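NIF3-related protein (PDB 2GX8) is of unknown biochemical function but binds a pair of zinc ions at a dimetal motif conserved in the Nif3 family and carries an inserted domain thought to be regulatory. Local coordinates at residues 33-38 / 122-127; 50-55 / 95-100; 78-83 / 386-391; 103-108 / 112-117; 369-374 / 382-387. One frame throughout, in Å; residues are numbered along the deposited sequence.

Interaction 1 of 5, residues 33-38 / 122-127; sequences EIISLF and AIYAAH
The phenol oxygen of Y124 is hydrogen-bonded to OE1 of E39, the residue that follows F38 at the end of helix 31-38, while the rest of the tyrosine ring packs among carbon atoms of that helix. Above one face of the ring lies I35, whose CD1 sits 3.8 Å from the centroid of the Y124 ring and only 13° off its normal, a CH-pi contact centred on the ring. The other isoleucine branch works further out: I35 CG2 reaches Y124 CE2 at 3.5 Å. With one branch over the centre and the other past the CE2 rim on the same side, the isoleucine makes a good lid. F38 comes at the ring's margin, with F38 CE1 3.7 Å from Y124 CE1. The planes of the F38 and Y124 rings stand at 85°, with centroids 5.7 Å apart, an oblique pairing. With CG anti to its backbone N (chi1 171°), F38 reaches off the helix to the end of the strand, where its CZ meets the A126 methyl, CB, at 3.5 Å. A methyl suits this place because the F38 ring already occupies the space between helix and strand. Y124 extends from strand 122-125 of the five-stranded sheet, so the helix packs on one face of that sheet; beyond F38 lie I90 on the next strand and the ring of Y42. The carbonyl of A126 accepts a bond from H92, a zinc ligand. The face and edge of Y124 thus meet carbon while its hydroxyl is satisfied by E39, which lets a polar residue sit in a buried, apolar interface.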
# COMPACT_ATOMS: atom_id res chain seq x y z
N GLU C 33 20.13 -5.76 -35.18
CA GLU C 33 21.16 -6.76 -35.30
C GLU C 33 22.25 -6.49 -34.30
O GLU C 33 22.65 -7.39 -33.56
CB GLU C 33 21.72 -6.73 -36.70
CG GLU C 33 20.66 -6.98 -37.75
CD GLU C 33 21.22 -7.08 -39.16
OE1 GLU C 33 22.43 -7.46 -39.31
OE2 GLU C 33 20.44 -6.79 -40.12
N ILE C 34 22.74 -5.26 -34.29
CA ILE C 34 23.78 -4.86 -33.34
C ILE C 34 23.33 -5.12 -31.91
O ILE C 34 24.01 -5.79 -31.15
CB ILE C 34 24.14 -3.38 -33.54
CG1 ILE C 34 24.70 -3.24 -34.96
CG2 ILE C 34 25.12 -2.89 -32.47
CD1 ILE C 34 24.99 -1.85 -35.38
N ILE C 35 22.16 -4.61 -31.58
CA ILE C 35 21.56 -4.78 -30.26
C ILE C 35 21.40 -6.26 -29.93
O ILE C 35 21.69 -6.68 -28.82
CB ILE C 35 20.23 -3.99 -30.18
CG1 ILE C 35 20.55 -2.51 -30.15
CG2 ILE C 35 19.39 -4.39 -29.00
CD1 ILE C 35 21.60 -2.15 -29.12
N SER C 36 20.98 -7.05 -30.92
CA SER C 36 20.81 -8.47 -30.72
C SER C 36 22.15 -9.16 -30.39
O SER C 36 22.18 -10.14 -29.67
CB SER C 36 20.15 -9.12 -31.93
OG SER C 36 19.66 -10.39 -31.59
N LEU C 37 23.24 -8.62 -30.92
CA LEU C 37 24.58 -9.15 -30.64
C LEU C 37 25.13 -8.64 -29.31
O LEU C 37 26.02 -9.26 -28.73
CB LEU C 37 25.57 -8.81 -31.76
CG LEU C 37 25.43 -9.59 -33.07
CD1 LEU C 37 26.43 -9.10 -34.10
CD2 LEU C 37 25.63 -11.09 -32.82
N PHE C 38 24.63 -7.49 -28.85
CA PHE C 38 25.04 -6.93 -27.57
C PHE C 38 24.40 -7.73 -26.46
O PHE C 38 25.03 -8.03 -25.44
CB PHE C 38 24.62 -5.46 -27.43
CG PHE C 38 24.83 -4.89 -26.05
CD1 PHE C 38 23.76 -4.74 -25.16
CD2 PHE C 38 26.11 -4.54 -25.61
CE1 PHE C 38 23.96 -4.23 -23.86
CE2 PHE C 38 26.32 -4.04 -24.32
CZ PHE C 38 25.24 -3.89 -23.44
N ALA C 122 19.50 6.94 -31.68
CA ALA C 122 18.87 5.96 -30.84
C ALA C 122 19.65 5.87 -29.54
O ALA C 122 20.88 5.94 -29.54
CB ALA C 122 18.82 4.63 -31.54
N ILE C 123 18.93 5.75 -28.43
CA ILE C 123 19.54 5.66 -27.11
C ILE C 123 19.09 4.33 -26.51
O ILE C 123 17.90 4.07 -26.34
CB ILE C 123 19.11 6.83 -26.22
CG1 ILE C 123 19.52 8.18 -26.84
CG2 ILE C 123 19.69 6.69 -24.78
CD1 ILE C 123 21.02 8.32 -27.01
N TYR C 124 20.06 3.48 -26.20
CA TYR C 124 19.78 2.17 -25.65
C TYR C 124 20.40 2.06 -24.26
O TYR C 124 21.58 2.39 -24.07
CB TYR C 124 20.33 1.10 -26.61
CG TYR C 124 20.19 -0.33 -26.14
CD1 TYR C 124 21.18 -0.90 -25.32
CD2 TYR C 124 19.11 -1.11 -26.51
CE1 TYR C 124 21.09 -2.19 -24.88
CE2 TYR C 124 19.02 -2.44 -26.07
CZ TYR C 124 20.02 -2.96 -25.26
OH TYR C 124 19.97 -4.24 -24.80
N ALA C 125 19.63 1.62 -23.27
CA ALA C 125 20.21 1.51 -21.92
C ALA C 125 20.59 0.08 -21.55
O ALA C 125 19.81 -0.85 -21.73
CB ALA C 125 19.29 2.08 -20.89
N ALA C 126 21.80 -0.08 -21.03
CA ALA C 126 22.27 -1.37 -20.55
C ALA C 126 22.75 -1.15 -19.13
O ALA C 126 23.94 -0.96 -18.90
CB ALA C 126 23.39 -1.81 -21.39
N HIS C 127 21.83 -1.16 -18.18
CA HIS C 127 22.20 -0.84 -16.81
C HIS C 127 22.64 -2.02 -15.95
O HIS C 127 23.76 -2.47 -16.10
CB HIS C 127 21.16 0.09 -16.15
CG HIS C 127 21.61 0.72 -14.86
ND1 HIS C 127 20.74 1.02 -13.83
CD2 HIS C 127 22.85 1.04 -14.42
CE1 HIS C 127 21.42 1.53 -12.82
NE2 HIS C 127 22.70 1.54 -13.14

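Interaction 2 of 5, residues 50-55 / 95-100; sequences GDKIGL and LIFNPL
The chains of K52 and F97 come nearest each other at this contact, their CA atoms 6.3 Å apart, yet no backbone hydrogen bond joins them. Segment 50-55 is irregular until it enters strand 54-56, and G54 takes backbone angles that would press a side chain against the preceding carbonyl. G50 also has a positive phi, 76°, easily borne by glycine. Segment 95-100 is loop throughout. Between the segments the aliphatic part of K52 covers the F97 ring: K52 CG is 4.2 Å from the centroid of the F97 ring, over the face but displaced toward the rim, and the two side chains cross at about a right angle. The bend at chi2 (-84°) brings K52 CD to 3.7 Å from F97 O, and a second at chi3 leads the ammonium away from the ring. Lysine thus serves here through its methylenes.

The contact borders the dimetal site of the Nif3 fold: the side chain of D51 lies about 8 Å from a zinc ion, and the loop 95-100 follows the zinc ligands H92 and H93. Strand 54-56 is the antiparallel edge of the five-stranded sheet. At the ring edge, near its plane, stands D51, with OD2 4.2 Å from F97 CE1. That carboxylate has stronger partners: OD1 bonds T128 OG1 and OD2 bonds H127 ND1, so F97 merely flanks it. The F97 side chain is solvent-exposed and about 5 Å from a bound buffer molecule. I96 contributes its carbonyl, which accepts a bond from Q56 NE2, while its side chain packs on L100 of the second subunit.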
# COMPACT_ATOMS: atom_id res chain seq x y z
N GLY C 50 12.85 -3.82 -11.27
CA GLY C 50 12.60 -2.39 -11.43
C GLY C 50 13.63 -1.56 -12.20
O GLY C 50 13.51 -0.32 -12.24
N ASP C 51 14.62 -2.22 -12.80
CA ASP C 51 15.64 -1.53 -13.61
C ASP C 51 14.98 -1.10 -14.93
O ASP C 51 13.98 -1.70 -15.37
CB ASP C 51 16.90 -2.41 -13.84
CG ASP C 51 18.16 -1.60 -14.29
OD1 ASP C 51 19.05 -2.20 -14.93
OD2 ASP C 51 18.26 -0.38 -14.02
N LYS C 52 15.54 -0.05 -15.53
CA LYS C 52 15.04 0.55 -16.76
C LYS C 52 16.06 0.38 -17.89
O LYS C 52 16.99 1.17 -18.01
CB LYS C 52 14.79 2.04 -16.50
CG LYS C 52 13.99 2.40 -15.22
CD LYS C 52 12.46 2.32 -15.36
CE LYS C 52 11.86 0.90 -15.50
NZ LYS C 52 10.38 0.91 -15.83
N ILE C 53 15.90 -0.66 -18.72
CA ILE C 53 16.85 -0.90 -19.81
C ILE C 53 16.20 -1.14 -21.20
O ILE C 53 14.98 -1.22 -21.31
CB ILE C 53 17.81 -2.06 -19.47
CG1 ILE C 53 17.10 -3.41 -19.54
CG2 ILE C 53 18.48 -1.84 -18.09
CD1 ILE C 53 18.04 -4.54 -19.39
N GLY C 54 17.02 -1.23 -22.24
CA GLY C 54 16.53 -1.40 -23.61
C GLY C 54 16.48 -0.11 -24.44
O GLY C 54 17.11 0.88 -24.10
N LEU C 55 15.76 -0.13 -25.56
CA LEU C 55 15.65 1.07 -26.38
C LEU C 55 14.85 2.11 -25.61
O LEU C 55 13.73 1.83 -25.16
CB LEU C 55 14.98 0.77 -27.74
CG LEU C 55 14.89 1.94 -28.75
CD1 LEU C 55 16.29 2.41 -29.21
CD2 LEU C 55 14.01 1.59 -29.97
N LEU C 95 19.17 7.05 -19.79
CA LEU C 95 18.88 8.49 -19.96
C LEU C 95 17.49 8.80 -19.36
O LEU C 95 17.30 9.81 -18.71
CB LEU C 95 18.96 8.91 -21.42
CG LEU C 95 18.47 10.31 -21.85
CD1 LEU C 95 19.30 11.46 -21.29
CD2 LEU C 95 18.50 10.34 -23.38
N ILE C 96 16.52 7.93 -19.58
CA ILE C 96 15.24 8.11 -18.92
C ILE C 96 15.26 7.13 -17.77
O ILE C 96 15.33 5.93 -18.01
CB ILE C 96 14.05 7.72 -19.81
CG1 ILE C 96 13.99 8.62 -21.04
CG2 ILE C 96 12.74 7.83 -19.02
CD1 ILE C 96 12.87 8.26 -21.98
N PHE C 97 15.23 7.60 -16.53
CA PHE C 97 15.15 6.68 -15.40
C PHE C 97 13.76 6.86 -14.80
O PHE C 97 12.97 5.93 -14.79
CB PHE C 97 16.27 6.87 -14.36
CG PHE C 97 16.35 5.71 -13.39
CD1 PHE C 97 16.97 4.52 -13.77
CD2 PHE C 97 15.74 5.79 -12.13
CE1 PHE C 97 17.02 3.44 -12.92
CE2 PHE C 97 15.78 4.70 -11.25
CZ PHE C 97 16.41 3.52 -11.64
N ASN C 98 13.46 8.05 -14.31
CA ASN C 98 12.10 8.37 -13.89
C ASN C 98 11.32 8.55 -15.20
O ASN C 98 11.86 9.13 -16.16
CB ASN C 98 12.09 9.66 -13.07
CG ASN C 98 12.88 9.54 -11.78
OD1 ASN C 98 12.71 8.58 -11.02
ND2 ASN C 98 13.75 10.53 -11.52
N PRO C 99 10.09 8.00 -15.29
CA PRO C 99 9.33 8.15 -16.52
C PRO C 99 9.01 9.65 -16.81
O PRO C 99 8.69 10.41 -15.89
CB PRO C 99 8.05 7.36 -16.24
CG PRO C 99 8.34 6.52 -15.14
CD PRO C 99 9.35 7.20 -14.31
N LEU C 100 9.08 10.06 -18.07
CA LEU C 100 8.85 11.47 -18.41
C LEU C 100 7.42 11.92 -18.38
O LEU C 100 6.58 11.43 -19.13
CB LEU C 100 9.42 11.79 -19.77
CG LEU C 100 10.87 11.36 -19.88
CD1 LEU C 100 11.39 11.75 -21.19
CD2 LEU C 100 11.73 11.96 -18.79

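Interaction 3 of 5, residues 78-83 / 386-391; sequences VDEAIQ and ASQLHT
This is a polar tie between helix 75-84 and the loop that leaves strand 383-386, made by one glutamate and two consecutive loop residues. E80 grips S387 and Q388 with separate oxygens. The hydroxyl of S387 donates from OG to E80 OE2 over 2.6 Å, and the backbone N of Q388 donates to E80 OE1 over 3.1 Å in a nearly straight bond, 176° at the hydrogen. Each oxygen uses its syn lone pair, the one on the side of its twin, so the carboxylate receives its two donors in a fork and is held against rotation about its last bond. Glutamate has the right length: with CG anti to the backbone N (chi1 -171°) and the chain extended beyond it (chi2 -175°), the side chain runs straight out from the helix to the loop. Serine offers a short donor beside the main-chain N-H, which suits the pair. Two donors at once would be expected to favour the charged carboxylate.

Carbon atoms fill in around the fork. The side chain of Q388 passes OE1, with Q388 CB 3.8 Å from E80 OE1, before the bend at chi2 leads the amide away. L389 points at the helix and brings its CG to 4.0 Å from E80 OE2. K364 NZ bonds the carbonyl of S387. Helix 75-84 is the crossover of the beta-alpha-beta unit formed by strands 66-70 and 88-91, and through E80 this crossover helix is tied to the loop after strand 383-386, the edge strand that runs parallel beside 66-70.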
# COMPACT_ATOMS: atom_id res chain seq x y z
N VAL C 78 26.32 13.41 -26.71
CA VAL C 78 25.48 13.42 -27.91
C VAL C 78 26.18 14.21 -29.03
O VAL C 78 26.16 13.78 -30.19
CB VAL C 78 24.02 13.93 -27.63
CG1 VAL C 78 23.16 13.79 -28.87
CG2 VAL C 78 23.35 13.14 -26.52
N ASP C 79 26.83 15.33 -28.69
CA ASP C 79 27.60 16.10 -29.68
C ASP C 79 28.67 15.20 -30.29
O ASP C 79 28.99 15.32 -31.47
CB ASP C 79 28.32 17.33 -29.09
CG ASP C 79 27.39 18.45 -28.65
OD1 ASP C 79 26.22 18.52 -29.10
OD2 ASP C 79 27.87 19.29 -27.86
N GLU C 80 29.24 14.32 -29.46
CA GLU C 80 30.32 13.42 -29.89
C GLU C 80 29.82 12.38 -30.89
O GLU C 80 30.50 12.04 -31.85
CB GLU C 80 30.93 12.72 -28.69
CG GLU C 80 32.19 11.94 -29.01
CD GLU C 80 32.72 11.16 -27.83
OE1 GLU C 80 33.96 10.97 -27.75
OE2 GLU C 80 31.90 10.76 -26.97
N ALA C 81 28.60 11.91 -30.65
CA ALA C 81 27.97 10.93 -31.50
C ALA C 81 27.67 11.54 -32.87
O ALA C 81 27.71 10.85 -33.89
CB ALA C 81 26.70 10.42 -30.84
N ILE C 82 27.38 12.84 -32.89
CA ILE C 82 27.12 13.57 -34.12
C ILE C 82 28.42 13.82 -34.91
O ILE C 82 28.42 13.78 -36.17
CB ILE C 82 26.33 14.87 -33.82
CG1 ILE C 82 25.04 14.52 -33.11
CG2 ILE C 82 25.99 15.65 -35.07
CD1 ILE C 82 24.27 15.70 -32.64
N GLN C 83 29.53 14.04 -34.21
CA GLN C 83 30.81 14.27 -34.91
C GLN C 83 31.41 12.98 -35.47
O GLN C 83 32.33 13.02 -36.30
CB GLN C 83 31.83 15.00 -34.02
CG GLN C 83 31.47 16.45 -33.68
CD GLN C 83 31.51 17.42 -34.89
OE1 GLN C 83 30.74 18.39 -34.95
NE2 GLN C 83 32.40 17.15 -35.86
N ALA C 386 34.37 4.22 -28.08
CA ALA C 386 34.29 4.41 -26.64
C ALA C 386 34.40 5.90 -26.38
O ALA C 386 35.46 6.49 -26.59
CB ALA C 386 35.40 3.70 -25.96
N SER C 387 33.30 6.51 -25.94
CA SER C 387 33.25 7.94 -25.62
C SER C 387 34.45 8.40 -24.81
O SER C 387 34.82 7.78 -23.81
CB SER C 387 32.01 8.24 -24.83
OG SER C 387 31.90 9.62 -24.58
N GLN C 388 35.05 9.50 -25.24
CA GLN C 388 36.27 10.00 -24.62
C GLN C 388 35.98 10.97 -23.49
O GLN C 388 36.84 11.22 -22.62
CB GLN C 388 37.14 10.69 -25.66
CG GLN C 388 37.59 9.85 -26.83
CD GLN C 388 38.72 8.89 -26.50
OE1 GLN C 388 38.55 7.93 -25.74
NE2 GLN C 388 39.87 9.11 -27.12
N LEU C 389 34.77 11.52 -23.50
CA LEU C 389 34.38 12.53 -22.54
C LEU C 389 34.38 12.05 -21.09
O LEU C 389 33.96 10.95 -20.78
CB LEU C 389 33.04 13.13 -22.93
CG LEU C 389 33.14 13.60 -24.38
CD1 LEU C 389 31.88 14.29 -24.79
CD2 LEU C 389 34.36 14.52 -24.60
N HIS C 390 34.89 12.91 -20.24
CA HIS C 390 34.97 12.66 -18.82
C HIS C 390 33.65 13.14 -18.18
O HIS C 390 33.32 14.32 -18.29
CB HIS C 390 36.16 13.43 -18.28
CG HIS C 390 36.40 13.22 -16.82
ND1 HIS C 390 36.99 12.08 -16.32
CD2 HIS C 390 36.13 14.00 -15.75
CE1 HIS C 390 37.07 12.17 -15.00
NE2 HIS C 390 36.55 13.32 -14.63
N THR C 391 32.91 12.26 -17.52
CA THR C 391 31.62 12.67 -16.95
C THR C 391 31.47 12.61 -15.43
O THR C 391 30.35 12.53 -14.94
CB THR C 391 30.45 11.89 -17.58
OG1 THR C 391 30.67 10.49 -17.40
CG2 THR C 391 30.32 12.19 -19.08

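Interaction 4 of 5, residues 103-108 / 112-117; sequences IHTDKA and IIEKCI
T105 and E114 meet side to side, the threonine methyl CG2 lying 3.8 Å from E114 OE2 while the two side chains cross at about a right angle. The glutamate reaches back from the helix in an extended form, with CG anti to the backbone N (chi1 175°). A water finishes the link, donating to T105 O at 3.0 Å and to E114 OE1 at 2.9 Å, so OE1 is linked through the water to the T105 carbonyl while OE2 lies against its methyl. Glutamate is apt because it accepts from this water at the same time as its carbons pack on the methyl. Deeper in, I103 and I113 cross obliquely, I103 CD1 coming to 4.1 Å from I113 CG2. At the start of the helix the first-turn bond from I112 N to A108 O is weak, at 3.5 Å and 129°, and I112 CG1 leans against the same carbonyl.

What sets T105 in place is a type I beta turn from H104 to K107, closed by K107 N bonding H104 O at 3.1 Å. K111 also bonds the carbonyl of T105. Outward again, isoleucine suits positions 103, 113 and 117, where I103 and I113 pack on I103 of the second subunit and I117 on its own counterpart there. A turn folded back over the first turns of the helix it precedes, one side bridged by water, the other apolar, is here part of a subunit interface.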
# COMPACT_ATOMS: atom_id res chain seq x y z
N ILE C 103 8.46 16.92 -21.65
CA ILE C 103 9.77 17.16 -22.28
C ILE C 103 9.98 18.66 -22.43
O ILE C 103 9.46 19.27 -23.37
CB ILE C 103 9.96 16.58 -23.64
CG1 ILE C 103 9.67 15.08 -23.63
CG2 ILE C 103 11.39 16.85 -24.03
CD1 ILE C 103 9.97 14.37 -24.90
N HIS C 104 10.73 19.24 -21.50
CA HIS C 104 10.97 20.65 -21.51
C HIS C 104 12.25 21.01 -22.20
O HIS C 104 13.34 20.86 -21.65
CB HIS C 104 10.90 21.18 -20.12
CG HIS C 104 9.51 21.17 -19.58
ND1 HIS C 104 9.22 20.96 -18.26
CD2 HIS C 104 8.32 21.31 -20.21
CE1 HIS C 104 7.91 21.02 -18.08
NE2 HIS C 104 7.34 21.21 -19.25
N THR C 105 12.10 21.53 -23.41
CA THR C 105 13.23 21.86 -24.26
C THR C 105 13.96 23.13 -23.82
O THR C 105 15.03 23.45 -24.31
CB THR C 105 12.80 21.90 -25.71
OG1 THR C 105 11.70 22.82 -25.83
CG2 THR C 105 12.31 20.52 -26.12
N ASP C 106 13.37 23.83 -22.85
CA ASP C 106 13.96 25.00 -22.27
C ASP C 106 15.02 24.60 -21.22
O ASP C 106 15.83 25.42 -20.79
CB ASP C 106 12.86 25.79 -21.59
CG ASP C 106 13.28 27.19 -21.22
OD1 ASP C 106 14.34 27.63 -21.73
OD2 ASP C 106 12.55 27.88 -20.46
N LYS C 107 14.98 23.33 -20.80
CA LYS C 107 15.85 22.82 -19.72
C LYS C 107 16.96 21.92 -20.22
O LYS C 107 16.81 21.30 -21.25
CB LYS C 107 15.01 22.10 -18.66
CG LYS C 107 13.93 22.99 -18.05
CD LYS C 107 13.23 22.29 -16.92
CE LYS C 107 12.04 23.09 -16.45
NZ LYS C 107 11.29 22.29 -15.45
N ALA C 108 18.08 21.87 -19.48
CA ALA C 108 19.25 21.07 -19.90
C ALA C 108 18.93 19.64 -20.28
O ALA C 108 19.43 19.12 -21.27
CB ALA C 108 20.34 21.09 -18.86
N ILE C 112 18.69 17.41 -24.20
CA ILE C 112 19.43 16.19 -24.57
C ILE C 112 18.52 15.30 -25.37
O ILE C 112 18.89 14.81 -26.44
CB ILE C 112 19.93 15.40 -23.33
CG1 ILE C 112 20.92 16.23 -22.52
CG2 ILE C 112 20.62 14.11 -23.78
CD1 ILE C 112 21.30 15.63 -21.18
N ILE C 113 17.31 15.11 -24.86
CA ILE C 113 16.29 14.30 -25.56
C ILE C 113 15.98 14.92 -26.93
O ILE C 113 15.87 14.22 -27.94
CB ILE C 113 15.02 14.23 -24.68
CG1 ILE C 113 15.35 13.48 -23.38
CG2 ILE C 113 13.90 13.49 -25.39
CD1 ILE C 113 14.22 13.54 -22.40
N GLU C 114 15.86 16.25 -26.95
CA GLU C 114 15.60 17.01 -28.20
C GLU C 114 16.73 16.83 -29.20
O GLU C 114 16.49 16.60 -30.39
CB GLU C 114 15.43 18.49 -27.87
CG GLU C 114 15.27 19.40 -29.08
CD GLU C 114 15.16 20.88 -28.71
OE1 GLU C 114 15.99 21.33 -27.90
OE2 GLU C 114 14.27 21.58 -29.24
N LYS C 115 17.96 16.95 -28.73
CA LYS C 115 19.12 16.78 -29.59
C LYS C 115 19.16 15.36 -30.18
O LYS C 115 19.43 15.20 -31.38
CB LYS C 115 20.40 17.15 -28.85
CG LYS C 115 21.67 17.02 -29.67
CD LYS C 115 22.86 17.79 -29.06
CE LYS C 115 22.75 19.29 -29.40
NZ LYS C 115 23.83 20.12 -28.82
N CYS C 116 18.83 14.35 -29.37
CA CYS C 116 18.76 12.94 -29.82
C CYS C 116 17.66 12.74 -30.83
O CYS C 116 17.86 12.10 -31.87
CB CYS C 116 18.48 12.00 -28.64
SG CYS C 116 19.79 11.88 -27.46
N ILE C 117 16.48 13.25 -30.52
CA ILE C 117 15.36 13.11 -31.46
C ILE C 117 15.56 13.85 -32.77
O ILE C 117 15.34 13.27 -33.83
CB ILE C 117 14.00 13.46 -30.82
CG1 ILE C 117 13.56 12.28 -29.94
CG2 ILE C 117 12.94 13.72 -31.92
CD1 ILE C 117 12.15 12.41 -29.40
O HOH W 1 16.14 24.11 -27.06

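Interaction 5 of 5, residues 369-374 / 382-387; sequences KQLQEK and VHIHAS
I384 slides its side chain past Q372 in the opposite direction, its CG1 lying 3.9 Å from Q372 CA, so the isoleucine covers the root of the glutamine where it leaves the helix. The glutamine chain bends at chi2 (72°), which brings the amide beside the strand backbone from V382 to I384. Further along the isoleucine, L371 crosses it at about a right angle, with L371 CD2 3.9 Å from I384 CD1. A branched aliphatic suits I384 because it must face both neighbours while V67 and I69 of the adjoining strand pack against it.

Helix 362-377 and strand 383-386 follow each other as an alpha-beta hairpin: the axes of segments 369-374 and 383-386 come within 8.3 Å and run antiparallel at 178°. The strand is an edge of the five-stranded sheet, parallel to strand 66-70, and the helix runs along the strand on one face of the sheet. The opposite face carries H383 and H385. H383 ND1 donates to I384 O at 3.2 Å, reaching the carbonyl from above its plane, a bond that helps settle the imidazole's rotation. H385 in turn meets the ring of H66.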
# COMPACT_ATOMS: atom_id res chain seq x y z
N LYS C 369 35.42 -3.13 -26.84
CA LYS C 369 36.23 -4.25 -27.33
C LYS C 369 35.31 -5.44 -27.63
O LYS C 369 35.21 -5.89 -28.78
CB LYS C 369 37.35 -4.68 -26.36
CG LYS C 369 38.07 -5.95 -26.88
CD LYS C 369 38.89 -6.81 -25.87
CE LYS C 369 40.39 -6.44 -25.74
NZ LYS C 369 40.68 -5.14 -25.04
N GLN C 370 34.66 -5.94 -26.58
CA GLN C 370 33.71 -7.04 -26.66
C GLN C 370 32.79 -6.91 -27.88
O GLN C 370 32.72 -7.83 -28.68
CB GLN C 370 32.84 -7.10 -25.39
CG GLN C 370 33.50 -7.69 -24.15
CD GLN C 370 32.72 -7.44 -22.85
OE1 GLN C 370 32.64 -8.30 -21.97
NE2 GLN C 370 32.12 -6.26 -22.74
N LEU C 371 32.12 -5.77 -28.03
CA LEU C 371 31.19 -5.57 -29.14
C LEU C 371 31.87 -5.50 -30.51
O LEU C 371 31.37 -6.08 -31.46
CB LEU C 371 30.25 -4.37 -28.91
CG LEU C 371 29.06 -4.25 -29.88
CD1 LEU C 371 28.13 -5.47 -29.77
CD2 LEU C 371 28.27 -2.95 -29.69
N GLN C 372 33.00 -4.80 -30.62
CA GLN C 372 33.72 -4.75 -31.90
C GLN C 372 34.07 -6.17 -32.34
O GLN C 372 33.96 -6.52 -33.50
CB GLN C 372 35.01 -3.95 -31.76
CG GLN C 372 35.68 -3.65 -33.08
CD GLN C 372 34.94 -2.61 -33.90
OE1 GLN C 372 34.39 -2.91 -34.96
NE2 GLN C 372 34.90 -1.37 -33.40
N GLU C 373 34.49 -6.99 -31.37
CA GLU C 373 34.87 -8.38 -31.58
C GLU C 373 33.71 -9.21 -32.17
O GLU C 373 33.92 -10.00 -33.10
CB GLU C 373 35.32 -8.92 -30.21
CG GLU C 373 36.16 -10.18 -30.17
CD GLU C 373 36.78 -10.41 -28.78
OE1 GLU C 373 36.90 -9.45 -27.97
OE2 GLU C 373 37.18 -11.56 -28.51
N LYS C 374 32.49 -9.01 -31.67
CA LYS C 374 31.30 -9.72 -32.15
C LYS C 374 30.87 -9.28 -33.55
O LYS C 374 30.45 -10.10 -34.36
CB LYS C 374 30.11 -9.51 -31.20
CG LYS C 374 30.31 -9.98 -29.75
CD LYS C 374 30.24 -11.50 -29.55
CE LYS C 374 28.82 -12.00 -29.76
NZ LYS C 374 28.68 -13.42 -29.35
N VAL C 382 30.55 -2.13 -39.11
CA VAL C 382 30.27 -1.16 -38.05
C VAL C 382 31.53 -0.86 -37.26
O VAL C 382 32.29 -1.77 -36.92
CB VAL C 382 29.25 -1.66 -36.97
CG1 VAL C 382 28.65 -0.46 -36.26
CG2 VAL C 382 28.14 -2.45 -37.56
N HIS C 383 31.73 0.41 -36.95
CA HIS C 383 32.85 0.86 -36.15
C HIS C 383 32.26 1.20 -34.77
O HIS C 383 31.35 2.01 -34.67
CB HIS C 383 33.45 2.11 -36.80
CG HIS C 383 34.81 2.50 -36.28
ND1 HIS C 383 35.09 2.59 -34.93
CD2 HIS C 383 35.93 2.89 -36.92
CE1 HIS C 383 36.34 2.98 -34.77
NE2 HIS C 383 36.87 3.19 -35.96
N ILE C 384 32.74 0.57 -33.70
CA ILE C 384 32.23 0.88 -32.36
C ILE C 384 33.19 1.88 -31.71
O ILE C 384 34.41 1.78 -31.90
CB ILE C 384 32.10 -0.40 -31.47
CG1 ILE C 384 31.45 -1.57 -32.23
CG2 ILE C 384 31.44 -0.11 -30.13
CD1 ILE C 384 30.06 -1.32 -32.76
N HIS C 385 32.67 2.85 -30.95
CA HIS C 385 33.54 3.83 -30.31
C HIS C 385 33.31 3.89 -28.82
O HIS C 385 32.21 3.65 -28.34
CB HIS C 385 33.31 5.22 -30.89
CG HIS C 385 33.33 5.29 -32.38
ND1 HIS C 385 34.46 5.61 -33.11
CD2 HIS C 385 32.34 5.11 -33.29
CE1 HIS C 385 34.17 5.61 -34.39
NE2 HIS C 385 32.89 5.31 -34.53
N ALA C 386 34.37 4.22 -28.08
CA ALA C 386 34.29 4.41 -26.64
C ALA C 386 34.40 5.90 -26.38
O ALA C 386 35.46 6.49 -26.59
CB ALA C 386 35.40 3.70 -25.96
N SER C 387 33.30 6.51 -25.94
CA SER C 387 33.25 7.94 -25.62
C SER C 387 34.45 8.40 -24.81
O SER C 387 34.82 7.78 -23.81
CB SER C 387 32.01 8.24 -24.83
OG SER C 387 31.90 9.62 -24.58

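Interactions 1, 2 and 5 all reach the five-stranded sheet, from its 54-56 edge to its 383-386 edge. Interactions 1 and 2 join through A125 N to G54 O (2.8 Å) and H127 ND1 to D51 OD2 (2.9 Å). Both lie close to the metals: the side chains of A126 and D51 are about 9 and 8 Å from a zinc ion. Helix 31-38 also packs on interaction 5, with I34 CD1 3.9 Å from V382 CG2. Interaction 3 shares A386 and S387 with interaction 5, and meets interaction 4 through the salt bridge D79 OD1 to K115 NZ (2.9 Å). Interactions 2 and 4 both touch the second subunit, their centres about 16 Å apart.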